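Local coordinates for kinesin-like protein Nod (Drosophila melanogaster, PDB 3DC4) that hydrolyses ATP through its kinesin motor domain, binds microtubules and their plus ends, and is required for distributive segregation of non-exchange chromosomes during meiosis, at residues 23-28 with 64-69; 42-47 with 56-61; 130-135 with 187-192; 151-156 with 227-232; 178-183 with 292-297. One frame throughout, in Å; residues are numbered along the deposited sequence.

Contact 1: residues 23-28 with 64-69; sequences AVRIAV and HFDHAF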
# COMPACT_ATOMS: atom_id res chain seq x y z
N ALA A 23 -8.88 -11.34 1.88
CA ALA A 23 -9.59 -10.15 2.33
C ALA A 23 -9.16 -8.91 1.57
O ALA A 23 -7.97 -8.68 1.35
CB ALA A 23 -9.35 -9.94 3.83
N VAL A 24 -10.14 -8.12 1.14
CA VAL A 24 -9.88 -6.87 0.45
C VAL A 24 -10.53 -5.81 1.33
O VAL A 24 -11.74 -5.78 1.48
CB VAL A 24 -10.52 -6.85 -0.96
CG1 VAL A 24 -10.25 -5.50 -1.62
CG2 VAL A 24 -9.92 -7.97 -1.82
N ARG A 25 -9.70 -4.95 1.92
CA ARG A 25 -10.19 -3.91 2.82
C ARG A 25 -9.96 -2.50 2.27
O ARG A 25 -8.98 -2.24 1.57
CB ARG A 25 -9.49 -4.04 4.18
CG ARG A 25 -9.58 -5.42 4.84
CD ARG A 25 -11.01 -5.83 5.16
NE ARG A 25 -11.10 -6.51 6.46
CZ ARG A 25 -11.08 -5.87 7.63
NH1 ARG A 25 -10.98 -4.55 7.65
NH2 ARG A 25 -11.15 -6.56 8.77
N ILE A 26 -10.86 -1.59 2.62
CA ILE A 26 -10.75 -0.21 2.17
C ILE A 26 -10.88 0.76 3.34
O ILE A 26 -11.83 0.70 4.12
CB ILE A 26 -11.81 0.12 1.10
CG1 ILE A 26 -11.55 -0.73 -0.15
CG2 ILE A 26 -11.77 1.62 0.75
CD1 ILE A 26 -12.55 -0.57 -1.25
N ALA A 27 -9.91 1.65 3.45
CA ALA A 27 -9.90 2.64 4.51
C ALA A 27 -9.73 4.03 3.90
O ALA A 27 -9.15 4.17 2.82
CB ALA A 27 -8.76 2.36 5.47
N VAL A 28 -10.23 5.04 4.60
CA VAL A 28 -10.10 6.42 4.16
C VAL A 28 -9.50 7.22 5.31
O VAL A 28 -9.87 7.05 6.47
CB VAL A 28 -11.46 7.05 3.79
CG1 VAL A 28 -11.26 8.50 3.35
CG2 VAL A 28 -12.11 6.26 2.66
N HIS A 64 -19.36 4.27 2.60
CA HIS A 64 -19.17 3.25 3.62
C HIS A 64 -18.02 2.33 3.29
O HIS A 64 -18.04 1.64 2.28
CB HIS A 64 -20.42 2.40 3.79
CG HIS A 64 -21.65 3.19 4.10
ND1 HIS A 64 -22.48 3.68 3.12
CD2 HIS A 64 -22.18 3.59 5.28
CE1 HIS A 64 -23.47 4.35 3.69
NE2 HIS A 64 -23.31 4.31 5.00
N PHE A 65 -17.02 2.31 4.16
CA PHE A 65 -15.87 1.44 3.94
C PHE A 65 -15.61 0.60 5.18
O PHE A 65 -16.50 0.40 6.00
CB PHE A 65 -14.66 2.29 3.60
CG PHE A 65 -14.89 3.19 2.44
CD1 PHE A 65 -15.24 2.66 1.20
CD2 PHE A 65 -14.80 4.57 2.58
CE1 PHE A 65 -15.50 3.49 0.11
CE2 PHE A 65 -15.06 5.41 1.49
CZ PHE A 65 -15.41 4.87 0.26
N ASP A 66 -14.38 0.12 5.33
CA ASP A 66 -14.04 -0.70 6.49
C ASP A 66 -13.46 0.14 7.61
O ASP A 66 -13.48 -0.25 8.77
CB ASP A 66 -13.04 -1.77 6.11
CG ASP A 66 -13.60 -2.75 5.10
OD1 ASP A 66 -13.12 -2.77 3.95
OD2 ASP A 66 -14.55 -3.49 5.46
N HIS A 67 -12.93 1.31 7.24
CA HIS A 67 -12.31 2.22 8.20
C HIS A 67 -12.45 3.65 7.69
O HIS A 67 -12.22 3.91 6.51
CB HIS A 67 -10.82 1.92 8.35
CG HIS A 67 -10.52 0.54 8.84
ND1 HIS A 67 -10.72 0.16 10.15
CD2 HIS A 67 -10.04 -0.55 8.20
CE1 HIS A 67 -10.38 -1.11 10.30
NE2 HIS A 67 -9.96 -1.56 9.13
N ALA A 68 -12.83 4.57 8.57
CA ALA A 68 -12.93 5.98 8.20
C ALA A 68 -12.20 6.73 9.31
O ALA A 68 -12.71 6.87 10.43
CB ALA A 68 -14.40 6.42 8.12
N PHE A 69 -10.99 7.19 8.99
CA PHE A 69 -10.13 7.89 9.95
C PHE A 69 -10.13 9.41 9.80
O PHE A 69 -9.73 9.94 8.76
CB PHE A 69 -8.68 7.41 9.81
CG PHE A 69 -8.51 5.92 9.94
CD1 PHE A 69 -8.79 5.27 11.14
CD2 PHE A 69 -8.02 5.17 8.87
CE1 PHE A 69 -8.59 3.90 11.27
CE2 PHE A 69 -7.81 3.79 8.99
CZ PHE A 69 -8.10 3.16 10.19
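The imidazole of His67 has the CB of Ala27 at its edge, near the ring plane, and the guanidinium of Arg25 turned 24° from it, with NH1 of Arg25 3.5 Å from NE2 of His67. That NE2 in turn sits at the edge of the guanidinium. The other two rings are met obliquely: Phe65 by CG2 of Ile26, 3.7 Å from its CD1, and Phe69 by CB of Ala27, 3.9 Å from its CE2. The backbones run parallel, Ala27 beside His67 and Val28 beside Ala68. Val28 N donates to His67 O, and Phe69 N reaches Val28 O at 2.8 Å. Strand 67-69 thus adds a parallel edge to the central sheet of the kinesin motor domain, with strand 305-312 bonded along the other side of strand 23-30. Just ahead of the bridges Asp66 takes over from the backbone: its OD1 accepts Ile26 N at 2.9 Å through the anti lone pair, while its own N donates to Ile26 O. OD1 also forms a salt bridge with Lys333 of helix 319-335, so the carboxylate joins strand and helix. An alanine at Asp66 would probably leave Ile26 N and the Lys333 ammonium without this acceptor. The Arg25 side chain crosses that of Asp66 at about a right angle, with NH1 of Arg25 4.3 Å from OD2 of Asp66, a proximity of charges alone.

Contact 2: residues 42-47 with 56-61; sequences PSVVQF and LIVDQN
Val58 O is gripped by two donors of Asn61, the backbone N at 2.8 Å and the side-chain ND2 at 3.2 Å, and the N-H of the same peptide group, at Asp59, is tied by water to Val44. That water donates to Val44 O and accepts from Asp59 N at 2.7 Å, bridging the segments where direct backbone pairing has run out. The backbone bond, returned by Val58 N to Asn61 O, closes a type I' turn from Val58 to Asn61, with Asp59 and Gln60 both at positive phi, and leads the chain into strand 61-64. The direct backbone hydrogen bonds between the segments are those of Gln46 and Ile57, an antiparallel hydrogen-bonded pair: Gln46 N donates to Ile57 O and Ile57 N to Gln46 O, both at 2.9 Å. Segments 42-47 and 56-61 thereby form a short beta hairpin, part of a small three-stranded antiparallel sheet separate from the central sheet of the motor domain. Its two faces differ. On one, the side chains of Gln46 and Ile57 lie side by side and point the same way. CG of Gln46 stands anti to its backbone N (chi1 -172°), and farther out NE2 of Gln46 comes 3.8 Å from CD1 of Ile57. On the other, CG1 of Val45 meets CD1 of Leu56 at 4.1 Å in a buried apolar layer, where Val45 and Leu56 touch Ile312 of the central sheet and Val58 packs on Leu319, Leu323 and Leu326 of helix 319-335. Before the strand, Ser43 OG accepts from Val45 N, an ST turn, and is also bonded to Glu30.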
# COMPACT_ATOMS: atom_id res chain seq x y z
N PRO A 42 -13.97 25.09 6.92
CA PRO A 42 -15.01 24.06 7.02
C PRO A 42 -14.69 22.82 6.17
O PRO A 42 -14.72 22.87 4.94
CB PRO A 42 -16.26 24.79 6.53
CG PRO A 42 -15.71 25.73 5.50
CD PRO A 42 -14.47 26.26 6.17
N SER A 43 -14.39 21.71 6.84
CA SER A 43 -14.06 20.47 6.15
C SER A 43 -15.24 19.95 5.34
O SER A 43 -16.37 19.93 5.82
CB SER A 43 -13.62 19.40 7.15
OG SER A 43 -13.36 18.18 6.48
N VAL A 44 -14.96 19.51 4.12
CA VAL A 44 -16.00 18.97 3.26
C VAL A 44 -16.31 17.55 3.71
O VAL A 44 -17.30 16.95 3.29
CB VAL A 44 -15.55 18.92 1.79
CG1 VAL A 44 -15.18 20.32 1.32
CG2 VAL A 44 -14.37 17.97 1.63
N VAL A 45 -15.44 17.01 4.56
CA VAL A 45 -15.62 15.65 5.06
C VAL A 45 -16.42 15.68 6.35
O VAL A 45 -16.06 16.34 7.32
CB VAL A 45 -14.26 14.98 5.34
CG1 VAL A 45 -14.48 13.54 5.79
CG2 VAL A 45 -13.39 15.01 4.08
N GLN A 46 -17.53 14.96 6.35
CA GLN A 46 -18.37 14.92 7.53
C GLN A 46 -18.46 13.52 8.10
O GLN A 46 -18.75 12.57 7.37
CB GLN A 46 -19.77 15.41 7.18
CG GLN A 46 -20.67 15.60 8.38
CD GLN A 46 -22.13 15.55 8.01
OE1 GLN A 46 -22.58 16.25 7.09
NE2 GLN A 46 -22.90 14.72 8.72
N PHE A 47 -18.20 13.41 9.39
CA PHE A 47 -18.31 12.13 10.07
C PHE A 47 -19.60 12.24 10.88
O PHE A 47 -19.64 12.94 11.88
CB PHE A 47 -17.10 11.89 10.98
CG PHE A 47 -15.81 11.72 10.23
CD1 PHE A 47 -15.08 12.83 9.81
CD2 PHE A 47 -15.34 10.45 9.91
CE1 PHE A 47 -13.90 12.68 9.09
CE2 PHE A 47 -14.15 10.29 9.18
CZ PHE A 47 -13.44 11.41 8.77
N LEU A 56 -18.75 8.18 6.04
CA LEU A 56 -18.50 9.60 5.90
C LEU A 56 -19.40 10.16 4.83
O LEU A 56 -19.92 9.43 3.99
CB LEU A 56 -17.03 9.86 5.54
CG LEU A 56 -16.47 9.20 4.28
CD1 LEU A 56 -15.36 10.08 3.74
CD2 LEU A 56 -15.96 7.81 4.59
N ILE A 57 -19.59 11.47 4.87
CA ILE A 57 -20.44 12.15 3.92
C ILE A 57 -19.66 13.28 3.29
O ILE A 57 -19.05 14.09 3.99
CB ILE A 57 -21.69 12.72 4.59
CG1 ILE A 57 -22.52 11.57 5.16
CG2 ILE A 57 -22.51 13.53 3.58
CD1 ILE A 57 -23.61 12.01 6.10
N VAL A 58 -19.65 13.30 1.97
CA VAL A 58 -18.96 14.34 1.22
C VAL A 58 -19.90 14.78 0.12
O VAL A 58 -20.41 13.96 -0.64
CB VAL A 58 -17.64 13.81 0.62
CG1 VAL A 58 -16.99 14.90 -0.23
CG2 VAL A 58 -16.70 13.39 1.74
N ASP A 59 -20.14 16.08 0.05
CA ASP A 59 -21.03 16.66 -0.95
C ASP A 59 -22.37 15.92 -0.97
O ASP A 59 -22.88 15.57 -2.03
CB ASP A 59 -20.34 16.63 -2.32
CG ASP A 59 -20.96 17.59 -3.31
OD1 ASP A 59 -21.36 18.70 -2.90
OD2 ASP A 59 -21.04 17.24 -4.51
N GLN A 60 -22.91 15.68 0.22
CA GLN A 60 -24.20 14.99 0.38
C GLN A 60 -24.19 13.52 0.01
O GLN A 60 -25.23 12.86 0.05
CB GLN A 60 -25.29 15.72 -0.41
CG GLN A 60 -25.65 17.07 0.18
CD GLN A 60 -26.10 16.95 1.62
OE1 GLN A 60 -27.10 16.29 1.92
NE2 GLN A 60 -25.37 17.59 2.52
N ASN A 61 -23.02 13.00 -0.35
CA ASN A 61 -22.89 11.59 -0.71
C ASN A 61 -22.41 10.81 0.49
O ASN A 61 -21.48 11.22 1.17
CB ASN A 61 -21.90 11.43 -1.86
CG ASN A 61 -22.35 12.11 -3.12
OD1 ASN A 61 -23.32 11.69 -3.75
ND2 ASN A 61 -21.66 13.17 -3.49
O HOH W 1 -19.18 18.03 1.59

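Contact 3: residues 130-135 with 187-192; sequences RALGDI and LPLHSQ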
# COMPACT_ATOMS: atom_id res chain seq x y z
N ARG A 130 6.85 0.93 11.23
CA ARG A 130 6.10 0.26 12.29
C ARG A 130 5.92 -1.21 11.97
O ARG A 130 6.05 -2.07 12.85
CB ARG A 130 4.74 0.92 12.48
CG ARG A 130 4.83 2.38 12.91
CD ARG A 130 3.47 3.01 13.12
NE ARG A 130 3.63 4.42 13.45
CZ ARG A 130 3.83 4.88 14.68
NH1 ARG A 130 3.89 4.04 15.70
NH2 ARG A 130 4.03 6.18 14.88
N ALA A 131 5.62 -1.51 10.71
CA ALA A 131 5.43 -2.89 10.29
C ALA A 131 6.72 -3.68 10.46
O ALA A 131 6.72 -4.77 11.02
CB ALA A 131 5.00 -2.93 8.85
N LEU A 132 7.83 -3.12 9.99
CA LEU A 132 9.11 -3.80 10.09
C LEU A 132 9.43 -4.09 11.55
O LEU A 132 9.95 -5.16 11.89
CB LEU A 132 10.22 -2.94 9.47
CG LEU A 132 11.62 -3.56 9.49
CD1 LEU A 132 11.62 -4.85 8.66
CD2 LEU A 132 12.62 -2.56 8.90
N GLY A 133 9.12 -3.14 12.43
CA GLY A 133 9.37 -3.33 13.85
C GLY A 133 8.64 -4.54 14.40
O GLY A 133 9.26 -5.36 15.08
N ASP A 134 7.35 -4.68 14.10
CA ASP A 134 6.58 -5.82 14.58
C ASP A 134 6.98 -7.13 13.91
O ASP A 134 6.83 -8.21 14.49
CB ASP A 134 5.07 -5.57 14.39
CG ASP A 134 4.52 -4.57 15.40
OD1 ASP A 134 4.76 -4.75 16.61
OD2 ASP A 134 3.83 -3.60 14.98
N ILE A 135 7.48 -7.05 12.68
CA ILE A 135 7.92 -8.23 11.96
C ILE A 135 9.16 -8.79 12.66
O ILE A 135 9.23 -9.99 12.94
CB ILE A 135 8.27 -7.88 10.50
CG1 ILE A 135 6.97 -7.59 9.73
CG2 ILE A 135 9.03 -9.03 9.84
CD1 ILE A 135 7.21 -7.02 8.35
N LEU A 187 17.51 -5.96 -0.53
CA LEU A 187 18.60 -5.71 0.41
C LEU A 187 18.22 -6.21 1.80
O LEU A 187 17.08 -6.08 2.23
CB LEU A 187 18.94 -4.21 0.46
CG LEU A 187 19.39 -3.57 -0.86
CD1 LEU A 187 19.67 -2.08 -0.64
CD2 LEU A 187 20.65 -4.27 -1.37
N PRO A 188 19.19 -6.80 2.52
CA PRO A 188 18.99 -7.34 3.87
C PRO A 188 18.46 -6.33 4.89
O PRO A 188 18.81 -5.15 4.84
CB PRO A 188 20.39 -7.84 4.24
CG PRO A 188 20.96 -8.24 2.92
CD PRO A 188 20.56 -7.09 2.04
N LEU A 189 17.63 -6.80 5.80
CA LEU A 189 17.10 -5.94 6.86
C LEU A 189 17.28 -6.64 8.20
O LEU A 189 16.81 -7.75 8.40
CB LEU A 189 15.61 -5.65 6.65
CG LEU A 189 15.23 -4.75 5.47
CD1 LEU A 189 13.75 -4.41 5.55
CD2 LEU A 189 16.07 -3.48 5.50
N HIS A 190 17.99 -5.97 9.10
CA HIS A 190 18.25 -6.52 10.43
C HIS A 190 17.81 -5.53 11.51
O HIS A 190 17.69 -5.90 12.68
CB HIS A 190 19.74 -6.84 10.59
CG HIS A 190 20.23 -7.92 9.67
ND1 HIS A 190 19.91 -9.24 9.85
CD2 HIS A 190 20.99 -7.86 8.55
CE1 HIS A 190 20.46 -9.96 8.89
NE2 HIS A 190 21.12 -9.14 8.08
N SER A 191 17.57 -4.29 11.11
CA SER A 191 17.16 -3.25 12.04
C SER A 191 16.59 -2.04 11.29
O SER A 191 16.68 -1.96 10.07
CB SER A 191 18.35 -2.79 12.87
OG SER A 191 19.27 -2.08 12.06
N GLN A 192 16.03 -1.10 12.04
CA GLN A 192 15.46 0.11 11.45
C GLN A 192 16.50 0.88 10.65
O GLN A 192 16.18 1.51 9.64
CB GLN A 192 14.89 1.01 12.54
CG GLN A 192 13.62 0.49 13.20
CD GLN A 192 12.45 0.40 12.23
OE1 GLN A 192 12.19 1.33 11.46
NE2 GLN A 192 11.74 -0.71 12.27
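Helix 127-141 presents Leu132 and Gly133 to a segment that leaves strand 187-188 and enters the next helix with Ser191 at its N-cap position. The backbones stay well apart: the nearest CA atoms, those of Gly133 and Gln192, are 7.4 Å from each other, so side chains make the contact. Leu132 carries most of it. Its CG stands anti to the backbone N (chi1 -179°), and both methyls beyond it touch CD1 of Leu189, with Leu132 CD1 at 3.8 Å and Leu132 CD2 at 4.0 Å from it. The two leucines cross obliquely. Gln192 comes in from the other end of the segment, its chain bent at chi2 (-64°), and slides past Leu132 in the opposite direction. Its amide NE2 lies 3.9 Å from CB of Leu132 and 3.6 Å from N of Gly133, and it makes a weak hydrogen bond to Pro129 O on the same helix. An alanine at Leu132 would probably open a gap beside Leu189 CD1 and leave the amide of Gln192 less closely packed. Behind the leucine pair lies Val152 of strand 151-160, which both touch, and Leu195 of helix 192-204 also meets Leu132. The arrangement is helix-on-sheet packing of the kinesin motor domain: an apolar side chain of helix 127-141 fits against the outer part of the central sheet and the start of helix 192-204.

Contact 4: residues 151-156 with 227-232; sequences QVYASF and HVKSKT
Tyr153 and His227 hold the tight end of this contact, an antiparallel hydrogen-bonded pair in which His227 N donates to Tyr153 O at 2.7 Å and Tyr153 N returns a bond to His227 O. The imidazole of His227 is buried and held in place by its edge. Tyr153 O and Ser155 N lie in the ring plane, and NE2 of His227 is hydrogen-bonded to OG of Ser155 at 2.8 Å. Ser155 OG sits between its backbone N and carbonyl carbon (chi1 57°), placed to meet that nitrogen. ND1 of His227 bonds to His234 of the adjoining strand 234-241, leaving both ring nitrogens with a partner. Val152 and Val228 pair on the opposite face, where Val152 packs on Phe136 of helix 127-141. Toward Gln151 and Lys229 the contact becomes more open, although the backbone bonds continue, Lys229 N donating to Gln151 O. Here a water donates to OE1 of Gln151 at 2.7 Å and to O of Lys229 at 3.1 Å. The extended Lys229 crosses Tyr153 at about a right angle, its CD 4.0 Å from CE1 of Tyr153; its NZ is 5.5 Å from the ring centroid, at most a weak cation-pi attraction. Hydrogen bonds at both imidazole nitrogens fix the rotation of the His227 ring, and the chain Ser155-His227-His234 links three neighbouring strands of the central sheet through side chains.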
# COMPACT_ATOMS: atom_id res chain seq x y z
N GLN A 151 14.53 -14.80 7.07
CA GLN A 151 15.38 -13.66 6.75
C GLN A 151 14.49 -12.59 6.15
O GLN A 151 13.56 -12.90 5.41
CB GLN A 151 16.48 -14.06 5.77
CG GLN A 151 17.47 -15.06 6.36
CD GLN A 151 18.68 -15.24 5.49
OE1 GLN A 151 18.59 -15.76 4.37
NE2 GLN A 151 19.83 -14.79 5.98
N VAL A 152 14.80 -11.34 6.46
CA VAL A 152 14.01 -10.21 5.98
C VAL A 152 14.78 -9.33 5.00
O VAL A 152 15.98 -9.09 5.17
CB VAL A 152 13.56 -9.33 7.17
CG1 VAL A 152 12.53 -8.31 6.71
CG2 VAL A 152 12.99 -10.22 8.26
N TYR A 153 14.09 -8.87 3.97
CA TYR A 153 14.70 -8.02 2.95
C TYR A 153 13.74 -6.92 2.54
O TYR A 153 12.56 -6.94 2.90
CB TYR A 153 15.06 -8.84 1.71
CG TYR A 153 15.93 -10.05 1.97
CD1 TYR A 153 15.38 -11.24 2.46
CD2 TYR A 153 17.30 -10.00 1.74
CE1 TYR A 153 16.18 -12.35 2.71
CE2 TYR A 153 18.11 -11.11 1.99
CZ TYR A 153 17.55 -12.28 2.47
OH TYR A 153 18.36 -13.36 2.74
N ALA A 154 14.25 -5.97 1.77
CA ALA A 154 13.43 -4.88 1.27
C ALA A 154 13.81 -4.60 -0.18
O ALA A 154 14.99 -4.67 -0.54
CB ALA A 154 13.64 -3.63 2.12
N SER A 155 12.81 -4.32 -1.01
CA SER A 155 13.03 -3.95 -2.39
C SER A 155 12.33 -2.61 -2.55
O SER A 155 11.39 -2.30 -1.82
CB SER A 155 12.46 -5.00 -3.36
OG SER A 155 11.07 -5.24 -3.18
N PHE A 156 12.83 -1.78 -3.47
CA PHE A 156 12.25 -0.45 -3.71
C PHE A 156 12.13 -0.28 -5.22
O PHE A 156 13.12 -0.10 -5.93
CB PHE A 156 13.16 0.64 -3.13
CG PHE A 156 12.48 1.98 -2.93
CD1 PHE A 156 11.40 2.37 -3.73
CD2 PHE A 156 12.94 2.87 -1.96
CE1 PHE A 156 10.80 3.63 -3.57
CE2 PHE A 156 12.35 4.13 -1.79
CZ PHE A 156 11.28 4.51 -2.60
N HIS A 227 10.21 -8.26 2.37
CA HIS A 227 10.19 -9.67 2.03
C HIS A 227 10.56 -10.53 3.22
O HIS A 227 11.55 -10.27 3.92
CB HIS A 227 11.19 -9.96 0.90
CG HIS A 227 10.93 -9.21 -0.37
ND1 HIS A 227 10.30 -9.78 -1.45
CD2 HIS A 227 11.23 -7.94 -0.73
CE1 HIS A 227 10.22 -8.90 -2.43
NE2 HIS A 227 10.78 -7.77 -2.02
N VAL A 228 9.76 -11.56 3.45
CA VAL A 228 9.98 -12.52 4.53
C VAL A 228 10.29 -13.82 3.80
O VAL A 228 9.42 -14.41 3.15
CB VAL A 228 8.70 -12.67 5.38
CG1 VAL A 228 8.87 -13.78 6.41
CG2 VAL A 228 8.40 -11.35 6.09
N LYS A 229 11.55 -14.26 3.90
CA LYS A 229 12.01 -15.46 3.21
C LYS A 229 12.53 -16.58 4.09
O LYS A 229 13.26 -16.35 5.05
CB LYS A 229 13.11 -15.09 2.21
CG LYS A 229 12.66 -14.24 1.02
CD LYS A 229 13.80 -14.12 0.01
CE LYS A 229 13.33 -13.50 -1.30
NZ LYS A 229 14.45 -13.40 -2.27
N SER A 230 12.13 -17.80 3.76
CA SER A 230 12.58 -19.00 4.46
C SER A 230 12.95 -19.96 3.34
O SER A 230 12.70 -19.68 2.17
CB SER A 230 11.46 -19.62 5.30
OG SER A 230 10.61 -20.43 4.50
N LYS A 231 13.53 -21.10 3.71
CA LYS A 231 13.95 -22.09 2.74
C LYS A 231 12.80 -22.56 1.85
O LYS A 231 13.00 -22.89 0.69
CB LYS A 231 14.55 -23.30 3.46
CG LYS A 231 15.21 -24.31 2.55
CD LYS A 231 15.92 -25.41 3.34
CE LYS A 231 14.95 -26.17 4.23
NZ LYS A 231 15.63 -27.27 4.95
N THR A 232 11.59 -22.57 2.39
CA THR A 232 10.44 -23.04 1.63
C THR A 232 9.33 -22.01 1.42
O THR A 232 8.39 -22.27 0.67
CB THR A 232 9.79 -24.25 2.32
OG1 THR A 232 9.11 -23.80 3.49
CG2 THR A 232 10.86 -25.26 2.72
O HOH W 2 16.24 -17.07 4.33

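Contact 5: residues 178-183 with 292-297; sequences AARCQR and LTTVLQ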
# COMPACT_ATOMS: atom_id res chain seq x y z
N ALA A 178 9.95 -8.18 -18.19
CA ALA A 178 9.86 -9.63 -18.01
C ALA A 178 10.67 -10.12 -16.82
O ALA A 178 11.06 -11.29 -16.76
CB ALA A 178 10.31 -10.34 -19.28
N ALA A 179 10.92 -9.23 -15.86
CA ALA A 179 11.69 -9.58 -14.68
C ALA A 179 11.38 -8.66 -13.50
O ALA A 179 11.80 -8.93 -12.38
CB ALA A 179 13.18 -9.53 -15.00
N ARG A 180 10.65 -7.59 -13.76
CA ARG A 180 10.29 -6.64 -12.71
C ARG A 180 9.37 -7.33 -11.70
O ARG A 180 9.21 -6.86 -10.57
CB ARG A 180 9.59 -5.42 -13.29
CG ARG A 180 8.13 -5.64 -13.66
CD ARG A 180 7.96 -6.52 -14.89
NE ARG A 180 8.16 -5.77 -16.13
CZ ARG A 180 7.87 -6.24 -17.34
NH1 ARG A 180 8.09 -5.50 -18.42
NH2 ARG A 180 7.36 -7.46 -17.48
N CYS A 181 8.77 -8.43 -12.13
CA CYS A 181 7.85 -9.20 -11.29
C CYS A 181 8.56 -9.89 -10.14
O CYS A 181 8.01 -10.02 -9.05
CB CYS A 181 7.12 -10.24 -12.15
SG CYS A 181 5.91 -11.26 -11.27
N GLN A 182 9.79 -10.32 -10.38
CA GLN A 182 10.56 -11.01 -9.35
C GLN A 182 12.02 -10.57 -9.31
O GLN A 182 12.54 -10.22 -8.25
CB GLN A 182 10.48 -12.53 -9.58
CG GLN A 182 11.18 -13.37 -8.52
CD GLN A 182 10.63 -13.14 -7.12
OE1 GLN A 182 10.90 -12.10 -6.50
NE2 GLN A 182 9.86 -14.09 -6.62
N ARG A 183 12.68 -10.57 -10.47
CA ARG A 183 14.08 -10.17 -10.55
C ARG A 183 14.34 -8.70 -10.24
O ARG A 183 14.31 -7.85 -11.14
CB ARG A 183 14.66 -10.48 -11.93
CG ARG A 183 16.15 -10.17 -12.05
CD ARG A 183 16.62 -10.08 -13.49
NE ARG A 183 16.08 -8.90 -14.17
CZ ARG A 183 16.36 -7.64 -13.82
NH1 ARG A 183 17.18 -7.40 -12.80
NH2 ARG A 183 15.82 -6.63 -14.48
N LEU A 292 1.63 -1.73 -12.54
CA LEU A 292 1.33 -1.94 -11.13
C LEU A 292 0.84 -3.36 -10.85
O LEU A 292 1.33 -4.03 -9.95
CB LEU A 292 0.28 -0.93 -10.65
CG LEU A 292 -0.03 -0.91 -9.15
CD1 LEU A 292 1.24 -0.66 -8.36
CD2 LEU A 292 -1.05 0.18 -8.87
N THR A 293 -0.14 -3.82 -11.63
CA THR A 293 -0.69 -5.15 -11.43
C THR A 293 0.26 -6.25 -11.91
O THR A 293 0.11 -7.41 -11.55
CB THR A 293 -2.07 -5.30 -12.12
OG1 THR A 293 -2.00 -4.81 -13.47
CG2 THR A 293 -3.13 -4.54 -11.35
N THR A 294 1.24 -5.87 -12.73
CA THR A 294 2.23 -6.82 -13.22
C THR A 294 3.27 -7.04 -12.13
O THR A 294 3.59 -8.17 -11.77
CB THR A 294 2.91 -6.29 -14.51
OG1 THR A 294 1.93 -6.21 -15.56
CG2 THR A 294 4.03 -7.22 -14.94
N VAL A 295 3.79 -5.94 -11.58
CA VAL A 295 4.78 -6.02 -10.51
C VAL A 295 4.21 -6.72 -9.28
O VAL A 295 4.90 -7.48 -8.61
CB VAL A 295 5.27 -4.62 -10.11
CG1 VAL A 295 6.21 -4.72 -8.90
CG2 VAL A 295 5.99 -3.98 -11.28
N LEU A 296 2.93 -6.47 -8.98
CA LEU A 296 2.31 -7.07 -7.82
C LEU A 296 1.55 -8.36 -8.16
O LEU A 296 0.76 -8.85 -7.37
CB LEU A 296 1.35 -6.07 -7.16
CG LEU A 296 1.96 -4.73 -6.71
CD1 LEU A 296 0.86 -3.82 -6.18
CD2 LEU A 296 3.01 -4.98 -5.63
N GLN A 297 1.81 -8.92 -9.34
CA GLN A 297 1.14 -10.14 -9.78
C GLN A 297 1.22 -11.28 -8.78
O GLN A 297 0.23 -11.95 -8.51
CB GLN A 297 1.71 -10.60 -11.11
CG GLN A 297 0.88 -11.69 -11.77
CD GLN A 297 1.47 -12.14 -13.08
OE1 GLN A 297 1.97 -11.32 -13.85
NE2 GLN A 297 1.42 -13.44 -13.34
O HOH W 3 5.02 -10.05 -8.47
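A surface contact of van der Waals touches and one bridging water places Arg180 and Cys181, in the loop between strands 164-166 and 187-188, against the C-terminal end of helix 291-295. The closest touch is CG of Arg180 on CG2 of Val295 at 3.6 Å. Arg180 CG lies between its own backbone N and carbonyl carbon (chi1 77°), and beyond it the bend at chi2 brings CD of Arg180 to 4.0 Å from CG2 of Thr294. The arginine is poorly ordered, and its contribution here is best read from these aliphatic carbons. Thr294 offers its methyl to the loop while its OG1 is bonded to backbone carbonyls of Ser290 and Tyr287. The helix leaves helical geometry at Leu296, and near this end a water donates to Val295 O at 2.6 Å and to Cys181 O at 3.0 Å, joining two carbonyls that could not bond each other. In the motor domain the contact lays an irregular loop on a short helix whose other side is buried, Leu292 and Leu296 packing on Ile223 of the central sheet. SG of Cys181 stands anti to its backbone N (chi1 -179°) and comes 3.9 Å from O of Thr294 and 4.3 Å from CB of Gln297.

Overall arrangement
From the N terminus, contact 1 closes the first loop, pairing strand 23-30 with strand 67-69 at an edge of the central sheet. Contact 2, the small hairpin, falls within that loop; the two touch through Leu56 with Phe65 and Ala68, and through Phe47. Both close before contact 3 opens. The remaining three interlock: contacts 3, 4 and 5 cross one another along the chain. Contacts 3 and 4 adjoin in space, since strand 187-188 pairs with strand 151-160; contact 3 sets helix 127-141 on the sheet and contact 4 pairs strand 151-160 with strand 220-229, its centre about 42 Å from that of contact 2. Contact 5 ties the loop before strand 187-188 to helix 291-295.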